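Periplasmic binding protein/LacI transcriptional regulator (Brachyspira murdochii, PDB 4KQC) probably binds a carbohydrate as the solute-binding component of an ABC transporter. Local coordinates at residues K129-A134 against A239-D244; I184-Q189 against A195-A200; A215-F220 against K254-A259; V222-A227 against N233-D238. All coordinates share one frame; numbering follows the deposited sequence.

Contact 1. Residues K129-A134 against A239-D244; sequences KTRIAA and AQDGGD
Arg131, on helix 113-133, faces Asp241 in the type I turn Ala239-Gly242, their CA atoms 7.7 Å apart, a distance the arginine side chain spans. The arginine chain bends at chi3 (72°) and presents its guanidinium side-on to the carboxylate of Asp241. Arg131 NE donates to Asp241 OD2 at 2.9 Å in a nearly straight bond (167°). Beside it, Arg131 NH1 meets Asp241 OD1 at 2.9 Å. Both oxygens use their syn lone pairs, and the two planar groups lie almost coplanar, 12° apart. The other end of the guanidinium closes on one carbonyl: NH1 and NH2 both donate to Asp244 O, with NH2 arriving in the carbonyl plane and NH1 from above it. Four bonds thus fix the rotation of the group. Asp241 is itself held, since its OD1 accepts from Gly243 N (3.0 Å), from above the carboxylate plane, and a water donates to both its OD2 and Arg131 O. At Gly243 a side chain would run into Arg131 NH1, which suits glycine there. The result is a bidentate arginine-aspartate salt bridge built on an Asx turn, tying helix 113-133 to the loop before strand 246-250.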
loop_
_atom_site.group_PDB
_atom_site.type_symbol
_atom_site.label_atom_id
_atom_site.label_comp_id
_atom_site.label_asym_id
_atom_site.label_seq_id
_atom_site.Cartn_x
_atom_site.Cartn_y
_atom_site.Cartn_z
ATOM N N LYS A 129 -24.628 -1.020 -0.234
ATOM C CA LYS A 129 -25.577 -0.950 0.887
ATOM C C LYS A 129 -27.018 -1.359 0.539
ATOM O O LYS A 129 -27.658 -2.076 1.334
ATOM C CB LYS A 129 -25.508 0.391 1.624
ATOM C CG LYS A 129 -26.030 1.535 0.832
ATOM C CD LYS A 129 -25.620 2.803 1.541
ATOM C CE LYS A 129 -26.295 4.006 0.927
ATOM N NZ LYS A 129 -26.247 5.047 1.987
ATOM N N THR A 130 -27.508 -1.014 -0.649
ATOM C CA THR A 130 -28.859 -1.487 -1.039
ATOM C C THR A 130 -28.888 -2.991 -1.284
ATOM O O THR A 130 -29.789 -3.728 -0.843
ATOM C CB THR A 130 -29.291 -0.674 -2.278
ATOM O OG1 THR A 130 -29.348 0.711 -1.882
ATOM C CG2 THR A 130 -30.680 -1.088 -2.831
ATOM N N ARG A 131 -27.824 -3.467 -1.950
ATOM C CA ARG A 131 -27.647 -4.897 -2.214
ATOM C C ARG A 131 -27.525 -5.771 -0.967
ATOM O O ARG A 131 -28.126 -6.866 -0.878
ATOM C CB ARG A 131 -26.561 -5.156 -3.260
ATOM C CG ARG A 131 -27.024 -4.750 -4.646
ATOM C CD ARG A 131 -25.812 -4.567 -5.553
ATOM N NE ARG A 131 -25.232 -5.875 -5.880
ATOM C CZ ARG A 131 -24.150 -6.089 -6.633
ATOM N NH1 ARG A 131 -23.788 -7.329 -6.880
ATOM N NH2 ARG A 131 -23.416 -5.071 -7.122
ATOM N N ILE A 132 -26.810 -5.293 0.033
ATOM C CA ILE A 132 -26.662 -6.003 1.295
ATOM C C ILE A 132 -27.997 -6.122 2.033
ATOM O O ILE A 132 -28.252 -7.132 2.643
ATOM C CB ILE A 132 -25.628 -5.302 2.198
ATOM C CG1 ILE A 132 -24.223 -5.507 1.625
ATOM C CG2 ILE A 132 -25.681 -5.852 3.639
ATOM C CD1 ILE A 132 -23.174 -4.519 2.155
ATOM N N ALA A 133 -28.824 -5.084 1.965
ATOM C CA ALA A 133 -30.101 -5.073 2.687
ATOM C C ALA A 133 -31.038 -6.219 2.282
ATOM O O ALA A 133 -31.867 -6.640 3.097
ATOM C CB ALA A 133 -30.768 -3.752 2.470
ATOM N N ALA A 134 -30.891 -6.722 1.056
ATOM C CA ALA A 134 -31.550 -7.947 0.586
ATOM C C ALA A 134 -31.176 -9.269 1.228
ATOM O O ALA A 134 -31.895 -10.271 1.048
ATOM C CB ALA A 134 -31.419 -8.085 -0.923
ATOM N N ALA A 239 -21.748 -12.013 -8.955
ATOM C CA ALA A 239 -21.894 -11.711 -7.532
ATOM C C ALA A 239 -22.910 -12.610 -6.885
ATOM O O ALA A 239 -23.733 -13.232 -7.545
ATOM C CB ALA A 239 -22.234 -10.261 -7.312
ATOM N N GLN A 240 -22.837 -12.680 -5.566
ATOM C CA GLN A 240 -23.648 -13.506 -4.741
ATOM C C GLN A 240 -25.173 -13.360 -4.973
ATOM O O GLN A 240 -25.918 -14.346 -4.883
ATOM C CB GLN A 240 -23.229 -13.175 -3.299
ATOM C CG GLN A 240 -23.633 -14.136 -2.273
ATOM C CD GLN A 240 -23.287 -13.666 -0.892
ATOM O OE1 GLN A 240 -22.623 -12.650 -0.716
ATOM N NE2 GLN A 240 -23.831 -14.338 0.099
ATOM N N ASP A 241 -25.612 -12.142 -5.296
ATOM C CA ASP A 241 -26.991 -11.817 -5.637
ATOM C C ASP A 241 -27.297 -11.868 -7.150
ATOM O O ASP A 241 -28.365 -11.429 -7.567
ATOM C CB ASP A 241 -27.418 -10.466 -5.083
ATOM C CG ASP A 241 -26.574 -9.308 -5.596
ATOM O OD1 ASP A 241 -25.670 -9.487 -6.472
ATOM O OD2 ASP A 241 -26.803 -8.171 -5.121
ATOM N N GLY A 242 -26.391 -12.445 -7.942
ATOM C CA GLY A 242 -26.472 -12.400 -9.411
ATOM C C GLY A 242 -26.240 -11.094 -10.127
ATOM O O GLY A 242 -26.391 -11.004 -11.362
ATOM N N GLY A 243 -25.894 -10.047 -9.380
ATOM C CA GLY A 243 -25.413 -8.809 -9.987
ATOM C C GLY A 243 -23.929 -8.907 -10.280
ATOM O O GLY A 243 -23.379 -10.027 -10.410
ATOM N N ASP A 244 -23.320 -7.740 -10.425
ATOM C CA ASP A 244 -21.900 -7.662 -10.782
ATOM C C ASP A 244 -21.032 -7.529 -9.533
ATOM O O ASP A 244 -21.401 -6.889 -8.588
ATOM C CB ASP A 244 -21.623 -6.469 -11.632
ATOM C CG ASP A 244 -22.404 -6.474 -12.928
ATOM O OD1 ASP A 244 -22.998 -7.501 -13.268
ATOM O OD2 ASP A 244 -22.356 -5.442 -13.592
HETATM O O HOH W 1 -28.869 -7.931 -3.334
#

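Contact 2. Residues I184-Q189 against A195-A200; sequences IVPTTQ and ANEVNA
Glu197 lays its side chain against Ile184 and Pro186, just where strand 179-184 gives way to the loop leading into helix 191-199. Its CG stands anti to the carbonyl carbon (chi1 -65°), and a bend at chi2 (-75°) lays the carboxylate beside the CG2 methyl of Ile184. Ile184 runs past it in the opposite direction and offers this methyl, which lies anti to the backbone N: the branch comes within 3.4 Å of Glu197 OE1 and 3.6 Å of Glu197 CD. Pro186 meets the aliphatic part instead, its CB 4.1 Å from Glu197 CG. The polar link is indirect, for one water donates to Glu197 OE2 (2.9 Å) and accepts from Thr187 N (3.0 Å). Losing CG and the carboxylate to an alanine here would probably strip the Ile184 methyl and the Pro186 ring of their packing on this side and leave the water without its acceptor on the helix. Beneath the loop, Ile184 and Pro186 both rest on Leu146 of strand 141-146, and the backbone of Ile184 bonds to Val145 and Gln147. Pro186 also touches Ile194 of helix 191-199 and Met216 of helix 214-223, so the loop is wedged between the sheet edge and two helices.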
loop_
_atom_site.group_PDB
_atom_site.type_symbol
_atom_site.label_atom_id
_atom_site.label_comp_id
_atom_site.label_asym_id
_atom_site.label_seq_id
_atom_site.Cartn_x
_atom_site.Cartn_y
_atom_site.Cartn_z
ATOM N N ILE A 184 -8.896 -12.861 4.001
ATOM C CA ILE A 184 -8.130 -13.970 3.431
ATOM C C ILE A 184 -6.708 -13.476 3.181
ATOM O O ILE A 184 -6.476 -12.453 2.506
ATOM C CB ILE A 184 -8.772 -14.372 2.081
ATOM C CG1 ILE A 184 -10.187 -14.866 2.296
ATOM C CG2 ILE A 184 -7.933 -15.425 1.377
ATOM C CD1 ILE A 184 -11.086 -14.669 1.097
ATOM N N VAL A 185 -5.721 -14.212 3.676
ATOM C CA VAL A 185 -4.317 -13.902 3.415
ATOM C C VAL A 185 -3.752 -15.046 2.563
ATOM O O VAL A 185 -3.670 -16.181 3.028
ATOM C CB VAL A 185 -3.515 -13.835 4.726
ATOM C CG1 VAL A 185 -2.027 -13.537 4.430
ATOM C CG2 VAL A 185 -4.101 -12.843 5.717
ATOM N N PRO A 186 -3.302 -14.742 1.347
ATOM C CA PRO A 186 -2.708 -15.833 0.588
ATOM C C PRO A 186 -1.388 -16.267 1.207
ATOM O O PRO A 186 -0.695 -15.478 1.849
ATOM C CB PRO A 186 -2.525 -15.255 -0.813
ATOM C CG PRO A 186 -3.512 -14.126 -0.865
ATOM C CD PRO A 186 -3.428 -13.531 0.552
ATOM N N THR A 187 -0.984 -17.507 0.952
ATOM C CA THR A 187 0.191 -18.056 1.651
ATOM C C THR A 187 1.474 -17.351 1.238
ATOM O O THR A 187 2.414 -17.258 2.017
ATOM C CB THR A 187 0.265 -19.592 1.522
ATOM O OG1 THR A 187 1.305 -20.104 2.398
ATOM C CG2 THR A 187 0.486 -20.031 0.072
ATOM N N THR A 188 1.489 -16.817 0.017
ATOM C CA THR A 188 2.516 -15.856 -0.417
ATOM C C THR A 188 1.875 -14.816 -1.315
ATOM O O THR A 188 0.684 -14.948 -1.697
ATOM C CB THR A 188 3.672 -16.517 -1.259
ATOM O OG1 THR A 188 3.182 -16.908 -2.562
ATOM C CG2 THR A 188 4.329 -17.709 -0.583
ATOM N N GLN A 189 2.649 -13.821 -1.740
ATOM C CA GLN A 189 2.143 -12.832 -2.705
ATOM C C GLN A 189 2.442 -13.243 -4.150
ATOM O O GLN A 189 2.397 -12.412 -5.029
ATOM C CB GLN A 189 2.738 -11.465 -2.385
ATOM C CG GLN A 189 2.237 -10.884 -1.022
ATOM C CD GLN A 189 2.641 -9.452 -0.859
ATOM O OE1 GLN A 189 2.238 -8.593 -1.672
ATOM N NE2 GLN A 189 3.496 -9.175 0.125
ATOM N N ALA A 195 -4.158 -16.297 -7.038
ATOM C CA ALA A 195 -5.192 -16.786 -7.939
ATOM C C ALA A 195 -5.990 -17.934 -7.340
ATOM O O ALA A 195 -7.188 -18.072 -7.517
ATOM C CB ALA A 195 -4.594 -17.161 -9.283
ATOM N N ASN A 196 -5.327 -18.823 -6.605
ATOM C CA ASN A 196 -6.032 -19.936 -6.031
ATOM C C ASN A 196 -7.020 -19.480 -4.954
ATOM O O ASN A 196 -8.015 -20.105 -4.751
ATOM C CB ASN A 196 -4.992 -20.901 -5.485
ATOM C CG ASN A 196 -4.391 -21.783 -6.570
ATOM O OD1 ASN A 196 -5.078 -22.231 -7.459
ATOM N ND2 ASN A 196 -3.162 -22.115 -6.415
ATOM N N GLU A 197 -6.681 -18.425 -4.229
ATOM C CA GLU A 197 -7.627 -17.870 -3.251
ATOM C C GLU A 197 -8.783 -17.186 -3.961
ATOM O O GLU A 197 -9.907 -17.350 -3.544
ATOM C CB GLU A 197 -6.955 -16.833 -2.356
ATOM C CG GLU A 197 -5.903 -17.402 -1.488
ATOM C CD GLU A 197 -6.420 -18.187 -0.306
ATOM O OE1 GLU A 197 -7.627 -18.465 -0.186
ATOM O OE2 GLU A 197 -5.561 -18.560 0.532
ATOM N N VAL A 198 -8.515 -16.512 -5.055
ATOM C CA VAL A 198 -9.594 -15.811 -5.815
ATOM C C VAL A 198 -10.541 -16.833 -6.483
ATOM O O VAL A 198 -11.779 -16.645 -6.540
ATOM C CB VAL A 198 -9.022 -14.825 -6.799
ATOM C CG1 VAL A 198 -10.103 -14.277 -7.688
ATOM C CG2 VAL A 198 -8.252 -13.715 -6.071
ATOM N N ASN A 199 -10.008 -17.983 -6.878
ATOM C CA ASN A 199 -10.885 -19.110 -7.339
ATOM C C ASN A 199 -12.081 -19.416 -6.451
ATOM O O ASN A 199 -13.154 -19.684 -6.972
ATOM C CB ASN A 199 -10.056 -20.402 -7.451
ATOM C CG ASN A 199 -10.756 -21.486 -8.290
ATOM O OD1 ASN A 199 -11.284 -21.179 -9.352
ATOM N ND2 ASN A 199 -10.662 -22.743 -7.864
ATOM N N ALA A 200 -11.932 -19.418 -5.108
ATOM C CA ALA A 200 -13.055 -19.725 -4.202
ATOM C C ALA A 200 -14.074 -18.650 -4.171
ATOM O O ALA A 200 -15.175 -18.808 -3.626
ATOM C CB ALA A 200 -12.569 -19.963 -2.754
HETATM O O HOH W 2 -2.987 -19.182 -0.545
#

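Contact 3. Residues A215-F220 against K254-A259; sequences AMARGF and KPQLDA
Ala217 and Gln256 make the closest approach between residues 215-220 and 254-259: the alanine CB lies 4.0 Å from Gln256 CD, and its next neighbour is Gln256 NE2 at 4.1 Å. The methyl therefore rests against the amide end of the glutamine and forms a purely van der Waals contact. One step along, the aliphatic part of Arg218 runs alongside the Pro255 ring in the same direction, with Arg218 CG and Pro255 CG 4.2 Å apart. The backbones come near enough for the Ala217 methyl to reach the Gln256 amide, the CA atoms of Ala217 and Gln256 being 6.3 Å apart.

What sets the amide in place lies mostly in the second shell. Gln256 holds CG anti to its backbone N (chi1 -173°) and is extended beyond it, which carries the amide across to the alanine. There OE1 bonds to Ser268 and NE2 to the carbonyls of Phe250 and Ser252, so both ends of this buried amide have partners. The Arg218 chain bends at chi3 (-54°), and Ala215 CA lies over one face of its guanidinium, offset toward the rim. Ala217 and Phe220 both touch Leu211 of strand 208-211. This is the layering of a periplasmic binding protein's alpha/beta domain, with neighbouring helices packed together along a largely parallel sheet.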
loop_
_atom_site.group_PDB
_atom_site.type_symbol
_atom_site.label_atom_id
_atom_site.label_comp_id
_atom_site.label_asym_id
_atom_site.label_seq_id
_atom_site.Cartn_x
_atom_site.Cartn_y
_atom_site.Cartn_z
ATOM N N ALA A 215 -0.167 -6.661 -5.932
ATOM C CA ALA A 215 0.002 -8.082 -6.123
ATOM C C ALA A 215 -1.350 -8.755 -6.012
ATOM O O ALA A 215 -1.647 -9.642 -6.770
ATOM C CB ALA A 215 0.934 -8.640 -5.073
HETATM N N MSE A 216 -2.173 -8.347 -5.045
HETATM C CA MSE A 216 -3.530 -8.874 -4.976
HETATM C C MSE A 216 -4.302 -8.632 -6.241
HETATM O O MSE A 216 -5.028 -9.529 -6.705
HETATM C CB MSE A 216 -4.308 -8.329 -3.780
HETATM C CG MSE A 216 -3.769 -8.472 -2.371
HETATM SE SE MSE A 216 -3.386 -10.327 -1.858
HETATM C CE MSE A 216 -1.439 -10.355 -2.178
ATOM N N ALA A 217 -4.215 -7.413 -6.775
ATOM C CA ALA A 217 -4.919 -7.082 -8.027
ATOM C C ALA A 217 -4.427 -7.944 -9.186
ATOM O O ALA A 217 -5.238 -8.484 -9.939
ATOM C CB ALA A 217 -4.758 -5.631 -8.337
ATOM N N ARG A 218 -3.118 -8.135 -9.301
ATOM C CA ARG A 218 -2.611 -9.040 -10.373
ATOM C C ARG A 218 -3.162 -10.446 -10.255
ATOM O O ARG A 218 -3.555 -11.017 -11.239
ATOM C CB ARG A 218 -1.078 -9.104 -10.403
ATOM C CG ARG A 218 -0.348 -7.943 -11.020
ATOM C CD ARG A 218 1.065 -8.411 -11.482
ATOM N NE ARG A 218 1.835 -9.050 -10.410
ATOM C CZ ARG A 218 2.384 -8.420 -9.360
ATOM N NH1 ARG A 218 2.307 -7.094 -9.201
ATOM N NH2 ARG A 218 3.060 -9.122 -8.461
ATOM N N GLY A 219 -3.145 -11.042 -9.063
ATOM C CA GLY A 219 -3.688 -12.353 -8.838
ATOM C C GLY A 219 -5.140 -12.426 -9.149
ATOM O O GLY A 219 -5.643 -13.381 -9.743
ATOM N N PHE A 220 -5.885 -11.375 -8.758
ATOM C CA PHE A 220 -7.297 -11.338 -9.097
ATOM C C PHE A 220 -7.534 -11.355 -10.623
ATOM O O PHE A 220 -8.479 -12.045 -11.095
ATOM C CB PHE A 220 -7.917 -10.097 -8.449
ATOM C CG PHE A 220 -9.262 -9.727 -8.979
ATOM C CD1 PHE A 220 -10.416 -10.369 -8.537
ATOM C CD2 PHE A 220 -9.372 -8.758 -9.969
ATOM C CE1 PHE A 220 -11.657 -10.003 -9.046
ATOM C CE2 PHE A 220 -10.631 -8.427 -10.489
ATOM C CZ PHE A 220 -11.739 -9.061 -10.011
ATOM N N LYS A 254 0.344 -1.052 -14.242
ATOM C CA LYS A 254 -0.435 -1.137 -15.471
ATOM C C LYS A 254 -1.605 -2.105 -15.448
ATOM O O LYS A 254 -2.672 -1.775 -15.919
ATOM C CB LYS A 254 0.462 -1.458 -16.667
ATOM C CG LYS A 254 -0.236 -1.597 -18.005
ATOM C CD LYS A 254 -0.071 -0.388 -18.887
ATOM C CE LYS A 254 -0.760 -0.589 -20.237
ATOM N NZ LYS A 254 -1.795 0.464 -20.434
ATOM N N PRO A 255 -1.399 -3.353 -14.934
ATOM C CA PRO A 255 -2.586 -4.249 -14.997
ATOM C C PRO A 255 -3.804 -3.698 -14.253
ATOM O O PRO A 255 -4.921 -3.803 -14.748
ATOM C CB PRO A 255 -2.104 -5.549 -14.357
ATOM C CG PRO A 255 -0.627 -5.479 -14.377
ATOM C CD PRO A 255 -0.241 -4.015 -14.341
ATOM N N GLN A 256 -3.564 -3.149 -13.073
ATOM C CA GLN A 256 -4.619 -2.525 -12.302
ATOM C C GLN A 256 -5.245 -1.330 -13.018
ATOM O O GLN A 256 -6.466 -1.129 -12.921
ATOM C CB GLN A 256 -4.108 -2.144 -10.890
ATOM C CG GLN A 256 -5.197 -1.640 -9.968
ATOM C CD GLN A 256 -4.861 -1.671 -8.470
ATOM O OE1 GLN A 256 -5.771 -1.605 -7.620
ATOM N NE2 GLN A 256 -3.559 -1.762 -8.117
ATOM N N LEU A 257 -4.420 -0.472 -13.615
ATOM C CA LEU A 257 -4.937 0.716 -14.315
ATOM C C LEU A 257 -5.796 0.276 -15.461
ATOM O O LEU A 257 -6.888 0.784 -15.697
ATOM C CB LEU A 257 -3.771 1.564 -14.831
ATOM C CG LEU A 257 -2.912 2.235 -13.744
ATOM C CD1 LEU A 257 -1.720 2.987 -14.308
ATOM C CD2 LEU A 257 -3.813 3.163 -12.984
ATOM N N ASP A 258 -5.316 -0.686 -16.251
ATOM C CA ASP A 258 -6.132 -1.168 -17.368
ATOM C C ASP A 258 -7.453 -1.789 -16.876
ATOM O O ASP A 258 -8.490 -1.612 -17.535
ATOM C CB ASP A 258 -5.346 -2.230 -18.129
ATOM C CG ASP A 258 -4.225 -1.642 -18.951
ATOM O OD1 ASP A 258 -4.193 -0.394 -19.137
ATOM O OD2 ASP A 258 -3.387 -2.458 -19.419
ATOM N N ALA A 259 -7.401 -2.541 -15.760
ATOM C CA ALA A 259 -8.638 -3.140 -15.196
ATOM C C ALA A 259 -9.629 -2.061 -14.800
ATOM O O ALA A 259 -10.835 -2.259 -14.894
ATOM C CB ALA A 259 -8.349 -4.027 -14.024
#

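Contact 4. Residues V222-A227 against N233-D238; sequences VVYKSA and NTIVGD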
loop_
_atom_site.group_PDB
_atom_site.type_symbol
_atom_site.label_atom_id
_atom_site.label_comp_id
_atom_site.label_asym_id
_atom_site.label_seq_id
_atom_site.Cartn_x
_atom_site.Cartn_y
_atom_site.Cartn_z
ATOM N N VAL A 222 -5.713 -12.731 -12.893
ATOM C CA VAL A 222 -5.521 -14.083 -13.457
ATOM C C VAL A 222 -6.861 -14.747 -13.660
ATOM O O VAL A 222 -7.040 -15.497 -14.648
ATOM C CB VAL A 222 -4.666 -14.916 -12.521
ATOM C CG1 VAL A 222 -4.734 -16.403 -12.918
ATOM C CG2 VAL A 222 -3.259 -14.347 -12.422
ATOM N N VAL A 223 -7.816 -14.467 -12.756
ATOM C CA VAL A 223 -9.091 -15.206 -12.710
ATOM C C VAL A 223 -10.249 -14.441 -13.378
ATOM O O VAL A 223 -11.109 -15.047 -14.074
ATOM C CB VAL A 223 -9.472 -15.477 -11.237
ATOM C CG1 VAL A 223 -10.763 -16.234 -11.095
ATOM C CG2 VAL A 223 -8.380 -16.303 -10.597
ATOM N N TYR A 224 -10.275 -13.149 -13.125
ATOM C CA TYR A 224 -11.340 -12.259 -13.690
ATOM C C TYR A 224 -10.751 -11.357 -14.768
ATOM O O TYR A 224 -9.774 -10.628 -14.516
ATOM C CB TYR A 224 -11.969 -11.432 -12.597
ATOM C CG TYR A 224 -12.951 -12.230 -11.790
ATOM C CD1 TYR A 224 -14.252 -12.460 -12.261
ATOM C CD2 TYR A 224 -12.609 -12.778 -10.555
ATOM C CE1 TYR A 224 -15.133 -13.182 -11.525
ATOM C CE2 TYR A 224 -13.501 -13.502 -9.843
ATOM C CZ TYR A 224 -14.769 -13.701 -10.323
ATOM O OH TYR A 224 -15.636 -14.452 -9.604
ATOM N N LYS A 225 -11.305 -11.414 -15.961
ATOM C CA LYS A 225 -10.653 -10.859 -17.104
ATOM C C LYS A 225 -11.558 -10.022 -17.962
ATOM O O LYS A 225 -11.095 -9.448 -18.933
ATOM C CB LYS A 225 -10.041 -12.005 -17.957
ATOM C CG LYS A 225 -8.937 -12.766 -17.200
ATOM C CD LYS A 225 -8.072 -13.615 -18.105
ATOM C CE LYS A 225 -8.499 -15.056 -18.152
ATOM N NZ LYS A 225 -7.414 -15.869 -18.811
ATOM N N SER A 226 -12.824 -9.893 -17.583
ATOM C CA SER A 226 -13.767 -9.131 -18.400
ATOM C C SER A 226 -14.813 -8.475 -17.516
ATOM O O SER A 226 -15.076 -8.971 -16.412
ATOM C CB SER A 226 -14.446 -10.073 -19.385
ATOM O OG SER A 226 -15.488 -9.381 -20.121
ATOM N N ALA A 227 -15.393 -7.380 -18.021
ATOM C CA ALA A 227 -16.582 -6.767 -17.415
ATOM C C ALA A 227 -17.709 -6.642 -18.458
ATOM O O ALA A 227 -18.602 -5.775 -18.347
ATOM C CB ALA A 227 -16.286 -5.437 -16.772
ATOM N N ASN A 233 -14.941 -15.509 -17.969
ATOM C CA ASN A 233 -14.212 -14.955 -16.835
ATOM C C ASN A 233 -14.629 -13.537 -16.510
ATOM O O ASN A 233 -13.814 -12.701 -16.141
ATOM C CB ASN A 233 -12.716 -14.967 -17.094
ATOM C CG ASN A 233 -12.246 -16.292 -17.597
ATOM O OD1 ASN A 233 -11.481 -16.371 -18.573
ATOM N ND2 ASN A 233 -12.790 -17.351 -17.010
ATOM N N THR A 234 -15.918 -13.273 -16.616
ATOM C CA THR A 234 -16.460 -11.934 -16.365
ATOM C C THR A 234 -16.930 -11.680 -14.922
ATOM O O THR A 234 -17.406 -12.590 -14.216
ATOM C CB THR A 234 -17.636 -11.655 -17.331
ATOM O OG1 THR A 234 -18.021 -10.271 -17.222
ATOM C CG2 THR A 234 -18.859 -12.565 -17.022
ATOM N N ILE A 235 -16.826 -10.438 -14.504
ATOM C CA ILE A 235 -17.448 -10.023 -13.217
ATOM C C ILE A 235 -18.956 -9.863 -13.323
ATOM O O ILE A 235 -19.647 -9.804 -12.295
ATOM C CB ILE A 235 -16.816 -8.729 -12.610
ATOM C CG1 ILE A 235 -16.999 -7.537 -13.528
ATOM C CG2 ILE A 235 -15.343 -8.932 -12.340
ATOM C CD1 ILE A 235 -17.016 -6.175 -12.857
ATOM N N VAL A 236 -19.477 -9.856 -14.547
ATOM C CA VAL A 236 -20.878 -9.530 -14.780
ATOM C C VAL A 236 -21.734 -10.734 -14.435
ATOM O O VAL A 236 -21.516 -11.823 -14.929
ATOM C CB VAL A 236 -21.123 -9.058 -16.245
ATOM C CG1 VAL A 236 -22.598 -8.789 -16.512
ATOM C CG2 VAL A 236 -20.325 -7.818 -16.552
ATOM N N GLY A 237 -22.678 -10.541 -13.531
ATOM C CA GLY A 237 -23.566 -11.594 -13.108
ATOM C C GLY A 237 -22.958 -12.592 -12.142
ATOM O O GLY A 237 -23.612 -13.579 -11.814
ATOM N N ASP A 238 -21.733 -12.342 -11.662
ATOM C CA ASP A 238 -21.040 -13.338 -10.833
ATOM C C ASP A 238 -21.026 -13.036 -9.366
ATOM O O ASP A 238 -20.414 -13.770 -8.604
ATOM C CB ASP A 238 -19.612 -13.633 -11.294
ATOM C CG ASP A 238 -19.126 -15.028 -10.854
ATOM O OD1 ASP A 238 -19.945 -15.986 -10.802
ATOM O OD2 ASP A 238 -17.916 -15.218 -10.624
#
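Tyr224 and Asp238 approach each other nearly perpendicular, the phenol ring and the carboxylate plane turned 47° apart, and the Tyr224 hydroxyl OH donates to Asp238 OD2 at 2.6 Å. The carboxylate oxygen lies at the ring edge and is met nearly along its own C-O axis. With CG beside the backbone N (chi1 -78°), the ring reaches along the opposing loop: Thr234 O sits at its edge, 3.6 Å from Tyr224 CE1, while Ile235 CG2 touches Tyr224 CD1 at 3.7 Å from an oblique direction. Ile235 serves two neighbours with different branches, since its CG1 packs on the methyl of Ala227. The side chains of Lys225 and Asn233 run alongside each other in one direction, in the one of two Asn233 conformers described here.

Backbone bonds join the two segments beside these side chains. Lys225 N gives an almost straight bond (176°) to Asn233 O at 2.8 Å, and Ile235 N bonds to Ser226 O at 3.0 Å. Asp238 is further steadied by the amides of Gly203, on OD2, and Lys204, on OD1; the ring of Phe220 meets that of Tyr224. A phenylalanine in place of Tyr224 would keep the ring but would probably leave Asp238 OD2 without its hydroxyl partner and weaken the hold on the end of the type II turn Ile235-Asp238. Thr234 OG1 accepts from Val236 N and also bonds to the Glu228 carbonyl. The arrangement is an ST turn overlapping that type II turn, beside a single beta bridge of Ser226 and Thr234, in the connection from helix 214-223 to strand 246-250 of a periplasmic binding protein's alpha/beta domain.

In the fold
All four contacts lie in the domain built on the mixed sheet that contains strand 246-250. Contacts 2 and 3 have centres about 14 Å apart and touch where Pro186 and Gln189 meet Met216. Contact 4 shares helix 214-223 with contact 3, about 13 Å away between centres, and Phe220 reaches Ile235. Contact 2 also meets contact 4, through Ala195 and Val198 against Val222, Val223 and Tyr224. Contact 1 joins contact 4 alone, by Asp244 OD1 and Gly237 N, 3.1 Å apart, and stays about 9 Å from contact 3 and 10 Å from contact 2 at the nearest atoms. A nitrate, probably from the crystallisation liquor, lies about 4 Å from the Val185 side chain.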